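Local coordinates for protein Lmaj004091aaa (Leishmania major, PDB 1XTP) that probably catalyses the S-adenosyl-L-methionine-dependent methylation of the N-terminal amino group of proteins that begin with an X-Pro-Lys sequence, at residues R96-G101 / N157-I162; A87-H92 / N190-F195. All coordinates share one frame; numbering follows the deposited sequence.

Contact 1: R96-G101 / N157-I162; sequences RALDCG and NTYDLI. With SAI (S-adenosyl-L-homoselenocysteine), chain B.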
loop_
_atom_site.group_PDB
_atom_site.type_symbol
_atom_site.label_atom_id
_atom_site.label_comp_id
_atom_site.label_asym_id
_atom_site.label_seq_id
_atom_site.Cartn_x
_atom_site.Cartn_y
_atom_site.Cartn_z
ATOM N N ARG A 96 -18.588 -4.585 -2.795
ATOM C CA ARG A 96 -17.787 -3.491 -3.306
ATOM C C ARG A 96 -16.324 -3.502 -2.825
ATOM O O ARG A 96 -16.041 -3.646 -1.629
ATOM C CB ARG A 96 -18.461 -2.164 -2.966
ATOM C CG ARG A 96 -18.122 -1.079 -3.970
ATOM C CD ARG A 96 -18.865 0.190 -3.748
ATOM N NE ARG A 96 -18.599 1.077 -4.873
ATOM C CZ ARG A 96 -19.384 1.220 -5.941
ATOM N NH1 ARG A 96 -20.563 0.594 -6.041
ATOM N NH2 ARG A 96 -18.996 2.038 -6.915
ATOM N N ALA A 97 -15.403 -3.335 -3.771
ATOM C CA ALA A 97 -13.976 -3.219 -3.477
ATOM C C ALA A 97 -13.416 -1.870 -3.941
ATOM O O ALA A 97 -14.013 -1.200 -4.771
ATOM C CB ALA A 97 -13.202 -4.351 -4.135
ATOM N N LEU A 98 -12.262 -1.506 -3.378
ATOM C CA LEU A 98 -11.505 -0.308 -3.736
ATOM C C LEU A 98 -10.026 -0.684 -3.854
ATOM O O LEU A 98 -9.429 -1.248 -2.923
ATOM C CB LEU A 98 -11.673 0.796 -2.683
ATOM C CG LEU A 98 -10.824 2.067 -2.835
ATOM C CD1 LEU A 98 -11.119 2.847 -4.111
ATOM C CD2 LEU A 98 -10.991 2.988 -1.604
ATOM N N ASP A 99 -9.453 -0.344 -5.004
ATOM C CA ASP A 99 -8.061 -0.625 -5.335
ATOM C C ASP A 99 -7.293 0.694 -5.241
ATOM O O ASP A 99 -7.420 1.557 -6.115
ATOM C CB ASP A 99 -8.041 -1.194 -6.743
ATOM C CG ASP A 99 -6.717 -1.747 -7.136
ATOM O OD1 ASP A 99 -5.793 -1.757 -6.285
ATOM O OD2 ASP A 99 -6.624 -2.181 -8.314
ATOM N N CYS A 100 -6.558 0.864 -4.132
ATOM C CA CYS A 100 -5.830 2.094 -3.808
ATOM C C CYS A 100 -4.417 2.049 -4.375
ATOM O O CYS A 100 -3.735 1.038 -4.268
ATOM C CB CYS A 100 -5.688 2.267 -2.296
ATOM S SG CYS A 100 -7.182 2.443 -1.385
ATOM N N GLY A 101 -3.963 3.166 -4.924
ATOM C CA GLY A 101 -2.708 3.177 -5.674
ATOM C C GLY A 101 -2.768 2.114 -6.765
ATOM O O GLY A 101 -1.853 1.322 -6.917
ATOM N N ASN A 157 -18.907 3.197 5.467
ATOM C CA ASN A 157 -19.712 1.994 5.362
ATOM C C ASN A 157 -19.980 1.595 3.909
ATOM O O ASN A 157 -21.118 1.431 3.528
ATOM C CB ASN A 157 -21.033 2.231 6.109
ATOM C CG ASN A 157 -21.838 0.968 6.293
ATOM O OD1 ASN A 157 -21.337 -0.139 6.089
ATOM N ND2 ASN A 157 -23.119 1.128 6.658
ATOM N N THR A 158 -18.934 1.457 3.105
ATOM C CA THR A 158 -19.092 1.237 1.662
ATOM C C THR A 158 -18.400 -0.009 1.138
ATOM O O THR A 158 -18.959 -0.736 0.311
ATOM C CB THR A 158 -18.570 2.475 0.889
ATOM O OG1 THR A 158 -19.397 3.587 1.200
ATOM C CG2 THR A 158 -18.610 2.278 -0.614
ATOM N N TYR A 159 -17.173 -0.247 1.577
ATOM C CA TYR A 159 -16.355 -1.296 0.982
ATOM C C TYR A 159 -16.239 -2.586 1.796
ATOM O O TYR A 159 -16.006 -2.568 3.015
ATOM C CB TYR A 159 -14.977 -0.743 0.676
ATOM C CG TYR A 159 -15.011 0.334 -0.364
ATOM C CD1 TYR A 159 -15.231 0.024 -1.702
ATOM C CD2 TYR A 159 -14.835 1.670 -0.014
ATOM C CE1 TYR A 159 -15.260 1.023 -2.661
ATOM C CE2 TYR A 159 -14.874 2.689 -0.972
ATOM C CZ TYR A 159 -15.085 2.361 -2.292
ATOM O OH TYR A 159 -15.105 3.363 -3.256
ATOM N N ASP A 160 -16.402 -3.707 1.095
ATOM C CA ASP A 160 -16.128 -5.027 1.646
ATOM C C ASP A 160 -14.617 -5.374 1.540
ATOM O O ASP A 160 -14.097 -6.188 2.317
ATOM C CB ASP A 160 -16.980 -6.078 0.940
ATOM C CG ASP A 160 -18.470 -5.896 1.189
ATOM O OD1 ASP A 160 -18.865 -5.491 2.295
ATOM O OD2 ASP A 160 -19.262 -6.199 0.285
ATOM N N LEU A 161 -13.907 -4.752 0.604
ATOM C CA LEU A 161 -12.447 -4.878 0.602
ATOM C C LEU A 161 -11.796 -3.589 0.169
ATOM O O LEU A 161 -12.279 -2.941 -0.738
ATOM C CB LEU A 161 -11.995 -6.027 -0.291
ATOM C CG LEU A 161 -10.588 -6.571 0.011
ATOM C CD1 LEU A 161 -10.564 -7.453 1.284
ATOM C CD2 LEU A 161 -10.038 -7.340 -1.185
ATOM N N ILE A 162 -10.724 -3.208 0.861
ATOM C CA ILE A 162 -9.921 -2.046 0.497
ATOM C C ILE A 162 -8.480 -2.513 0.358
ATOM O O ILE A 162 -7.818 -2.857 1.336
ATOM C CB ILE A 162 -10.032 -0.905 1.533
ATOM C CG1 ILE A 162 -11.485 -0.445 1.656
ATOM C CG2 ILE A 162 -9.113 0.273 1.145
ATOM C CD1 ILE A 162 -11.716 0.608 2.704
HETATM N N SAI B . -1.165 -1.329 -6.600
HETATM C CA SAI B . -0.851 -1.571 -8.038
HETATM C CB SAI B . 0.227 -0.614 -8.504
HETATM C CG SAI B . 1.572 -0.719 -7.802
HETATM SE SE SAI B . 2.811 0.611 -8.563
HETATM C C SAI B . -0.333 -2.974 -8.309
HETATM O O SAI B . 0.103 -3.669 -7.391
HETATM O OXT SAI B . -0.306 -3.424 -9.454
HETATM C "C5'" SAI B . 2.514 2.011 -7.202
HETATM C "C4'" SAI B . 1.363 2.958 -7.551
HETATM O "O4'" SAI B . 1.181 3.831 -6.475
HETATM C "C3'" SAI B . 1.603 3.844 -8.763
HETATM O "O3'" SAI B . 0.528 3.754 -9.661
HETATM C "C2'" SAI B . 1.701 5.258 -8.242
HETATM O "O2'" SAI B . 1.186 6.221 -9.151
HETATM C "C1'" SAI B . 0.856 5.106 -7.003
HETATM N N9 SAI B . 1.077 6.119 -5.981
HETATM C C8 SAI B . 2.247 6.794 -5.714
HETATM N N7 SAI B . 2.021 7.622 -4.698
HETATM C C5 SAI B . 0.721 7.475 -4.299
HETATM C C6 SAI B . -0.029 8.076 -3.291
HETATM N N6 SAI B . 0.533 8.998 -2.507
HETATM N N1 SAI B . -1.357 7.719 -3.123
HETATM C C2 SAI B . -1.951 6.779 -3.955
HETATM N N3 SAI B . -1.191 6.179 -4.944
HETATM C C4 SAI B . 0.117 6.521 -5.100
HETATM O O HOH W 1 -19.524 -3.146 -0.233
#

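Contact 2: A87-H92 / N190-F195; sequences ASLPGH and NGYIFF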
loop_
_atom_site.group_PDB
_atom_site.type_symbol
_atom_site.label_atom_id
_atom_site.label_comp_id
_atom_site.label_asym_id
_atom_site.label_seq_id
_atom_site.Cartn_x
_atom_site.Cartn_y
_atom_site.Cartn_z
ATOM N N ALA A 87 -9.722 -15.402 0.372
ATOM C CA ALA A 87 -10.665 -16.513 0.517
ATOM C C ALA A 87 -10.791 -16.963 1.956
ATOM O O ALA A 87 -11.869 -17.336 2.406
ATOM C CB ALA A 87 -10.259 -17.691 -0.357
ATOM N N SER A 88 -9.686 -16.909 2.683
ATOM C CA SER A 88 -9.651 -17.384 4.047
ATOM C C SER A 88 -10.213 -16.413 5.098
ATOM O O SER A 88 -10.222 -16.739 6.283
ATOM C CB SER A 88 -8.210 -17.697 4.414
ATOM O OG SER A 88 -7.475 -16.491 4.547
ATOM N N LEU A 89 -10.617 -15.209 4.703
ATOM C CA LEU A 89 -11.038 -14.226 5.699
ATOM C C LEU A 89 -12.478 -14.519 6.106
ATOM O O LEU A 89 -13.337 -14.616 5.248
ATOM C CB LEU A 89 -10.890 -12.804 5.160
ATOM C CG LEU A 89 -9.463 -12.440 4.753
ATOM C CD1 LEU A 89 -9.434 -11.070 4.062
ATOM C CD2 LEU A 89 -8.544 -12.464 5.962
ATOM N N PRO A 90 -12.736 -14.712 7.415
ATOM C CA PRO A 90 -14.108 -15.012 7.857
ATOM C C PRO A 90 -15.099 -13.892 7.598
ATOM O O PRO A 90 -14.790 -12.709 7.791
ATOM C CB PRO A 90 -13.962 -15.265 9.364
ATOM C CG PRO A 90 -12.535 -15.576 9.554
ATOM C CD PRO A 90 -11.799 -14.731 8.550
ATOM N N GLY A 91 -16.281 -14.292 7.147
ATOM C CA GLY A 91 -17.354 -13.373 6.850
ATOM C C GLY A 91 -16.918 -12.154 6.064
ATOM O O GLY A 91 -17.372 -11.051 6.354
ATOM N N HIS A 92 -16.036 -12.327 5.081
ATOM C CA HIS A 92 -15.638 -11.189 4.225
ATOM C C HIS A 92 -16.738 -10.971 3.199
ATOM O O HIS A 92 -17.244 -11.930 2.638
ATOM C CB HIS A 92 -14.249 -11.387 3.578
ATOM C CG HIS A 92 -14.165 -12.524 2.598
ATOM N ND1 HIS A 92 -13.977 -13.833 2.988
ATOM C CD2 HIS A 92 -14.220 -12.543 1.247
ATOM C CE1 HIS A 92 -13.930 -14.608 1.920
ATOM N NE2 HIS A 92 -14.082 -13.852 0.850
ATOM N N ASN A 190 -18.703 -6.312 7.201
ATOM C CA ASN A 190 -17.992 -7.481 6.690
ATOM C C ASN A 190 -16.775 -7.097 5.849
ATOM O O ASN A 190 -16.310 -7.862 5.000
ATOM C CB ASN A 190 -18.951 -8.341 5.871
ATOM C CG ASN A 190 -20.134 -8.806 6.678
ATOM O OD1 ASN A 190 -20.071 -8.852 7.909
ATOM N ND2 ASN A 190 -21.234 -9.132 5.998
ATOM N N GLY A 191 -16.249 -5.905 6.080
ATOM C CA GLY A 191 -15.149 -5.434 5.271
ATOM C C GLY A 191 -13.796 -5.622 5.934
ATOM O O GLY A 191 -13.685 -5.692 7.150
ATOM N N TYR A 192 -12.757 -5.689 5.110
ATOM C CA TYR A 192 -11.387 -5.707 5.587
ATOM C C TYR A 192 -10.546 -4.775 4.723
ATOM O O TYR A 192 -10.828 -4.594 3.526
ATOM C CB TYR A 192 -10.803 -7.100 5.437
ATOM C CG TYR A 192 -11.351 -8.190 6.325
ATOM C CD1 TYR A 192 -12.462 -8.934 5.947
ATOM C CD2 TYR A 192 -10.704 -8.543 7.493
ATOM C CE1 TYR A 192 -12.947 -9.963 6.750
ATOM C CE2 TYR A 192 -11.182 -9.591 8.297
ATOM C CZ TYR A 192 -12.290 -10.293 7.915
ATOM O OH TYR A 192 -12.756 -11.336 8.697
ATOM N N ILE A 193 -9.519 -4.185 5.326
ATOM C CA ILE A 193 -8.399 -3.636 4.546
ATOM C C ILE A 193 -7.480 -4.789 4.201
ATOM O O ILE A 193 -7.009 -5.482 5.082
ATOM C CB ILE A 193 -7.574 -2.585 5.311
ATOM C CG1 ILE A 193 -8.412 -1.355 5.631
ATOM C CG2 ILE A 193 -6.403 -2.123 4.477
ATOM C CD1 ILE A 193 -7.891 -0.554 6.793
ATOM N N PHE A 194 -7.224 -4.996 2.916
ATOM C CA PHE A 194 -6.180 -5.912 2.501
ATOM C C PHE A 194 -4.886 -5.119 2.211
ATOM O O PHE A 194 -4.778 -4.442 1.194
ATOM C CB PHE A 194 -6.624 -6.682 1.279
ATOM C CG PHE A 194 -5.582 -7.611 0.728
ATOM C CD1 PHE A 194 -5.270 -8.801 1.378
ATOM C CD2 PHE A 194 -4.944 -7.320 -0.472
ATOM C CE1 PHE A 194 -4.327 -9.672 0.841
ATOM C CE2 PHE A 194 -4.004 -8.192 -1.010
ATOM C CZ PHE A 194 -3.698 -9.372 -0.346
ATOM N N PHE A 195 -3.912 -5.237 3.110
ATOM C CA PHE A 195 -2.653 -4.501 3.011
ATOM C C PHE A 195 -1.527 -5.462 2.663
ATOM O O PHE A 195 -1.233 -6.372 3.426
ATOM C CB PHE A 195 -2.375 -3.782 4.332
ATOM C CG PHE A 195 -1.047 -3.058 4.380
ATOM C CD1 PHE A 195 -0.601 -2.292 3.304
ATOM C CD2 PHE A 195 -0.262 -3.116 5.528
ATOM C CE1 PHE A 195 0.608 -1.613 3.373
ATOM C CE2 PHE A 195 0.939 -2.449 5.611
ATOM C CZ PHE A 195 1.377 -1.680 4.538
#

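Contact 1: R96-G101 / N157-I162
Arg96 O takes two backbone N-H groups at once where the chain of 157-162 turns a corner at Asp160. Asp160 N approaches in the carbonyl plane at 2.7 Å, while Leu161 N gives Arg96 O a longer bond of 3.3 Å from a donor tilted slightly off that plane. Beyond the corner the pairing is regular and parallel, Ala97 beside Leu161 and Leu98 beside Ile162, with Leu98 N bonded to Leu161 O at 3.0 Å.

Tyr159 lays its ring back across the other strand. Its CG stands anti to the carbonyl carbon (chi1 -65°), and the ring is sandwiched: the methyl CG2 of its own neighbour Thr158 sits over the centre of one face, and Leu98 CB covers the opposite face, displaced from the middle, in a CH-pi contact of 3.7 Å to the ring centroid. A flat aromatic suits this slot between two aliphatic groups. Arg96 runs its extended aliphatic chain obliquely past the ring, CG lying 3.8 Å from Tyr159 CE1, and its CD meets Thr158 CG2. The polar ends share an acid on the adjoining strand: Asp120 forms a salt bridge with Arg96 NH2 and a hydrogen bond with Tyr159 OH.

These are adjacent central strands of the Rossmann-like methyltransferase sheet, and 96-100 leads into the glycine-rich loop that lines part of the cofactor site. There Gly101 O accepts a hydrogen bond from the amino group of S-adenosyl-L-homoselenocysteine, SAI N, at 2.8 Å. Gly101 has the positive phi that glycine tolerates readily, close to the adenine of the ligand.

Cys100 SG rests 3.9 Å from Ile162 CG2, small sulfur against branched aliphatic, on the side covered by helix 173-186. Beside Arg96 N, a water receives a weak bond from that nitrogen and donates to Thr158 O.

Contact 2: A87-H92 / N190-F195
With CG anti to the carbonyl carbon (chi1 -69°) and the ring plane nearly perpendicular to the plane through CA, CB and CG (chi2 88°), Tyr192 reaches from its strand into the turn 89-92, where Leu89, also with CG anti to its carbonyl carbon (chi1 -59°), runs antiparallel past it. Leu89 CB lies over one face of the ring, nearer its edge than its middle, 4.2 Å from the centroid in a CH-pi contact. The hydroxyl does the polar work: Tyr192 OH donates to Pro90 O at 2.6 Å, in the carbonyl plane and on a lone pair. Tyrosine fits here because its ring packs on aliphatic groups while its tip satisfies a backbone carbonyl.

The contact joins the loop after helix 75-87 to strand 191-198 in the Rossmann-like sheet, and Lys254 adds a cation-pi interaction with the Tyr192 ring. From the loop, His92 CB comes within 3.7 Å of Tyr192 CE1. Gly91 takes a left-handed backbone conformation (positive phi) that glycine adopts easily, and Gly91 O closes on Asn190 CB at 3.2 Å; alongside, His92 CA makes a CH...O contact with Asn190 O.

In the fold
The centres of contacts 1 and 2 lie about 11 Å apart, and both reach the same seven-stranded sheet. Strand 159-165 of contact 1 and strand 191-198 of contact 2 are neighbours in it, with probable hydrogen bonds from Ile162 N to Tyr192 O and from Phe194 N to Ile162 O. Along the chain the order is 87-92, 96-101, 157-162, 190-195, so both strands of contact 1 fall between the two segments of contact 2. In the sheet, strand 159-165 lies between 96-100 and 191-198, and all three are parallel. Contact 1 carries the sheet to the cofactor at Gly101, whereas contact 2, away from the cofactor pocket, fastens the loop entering strand 96-100 to strand 191-198.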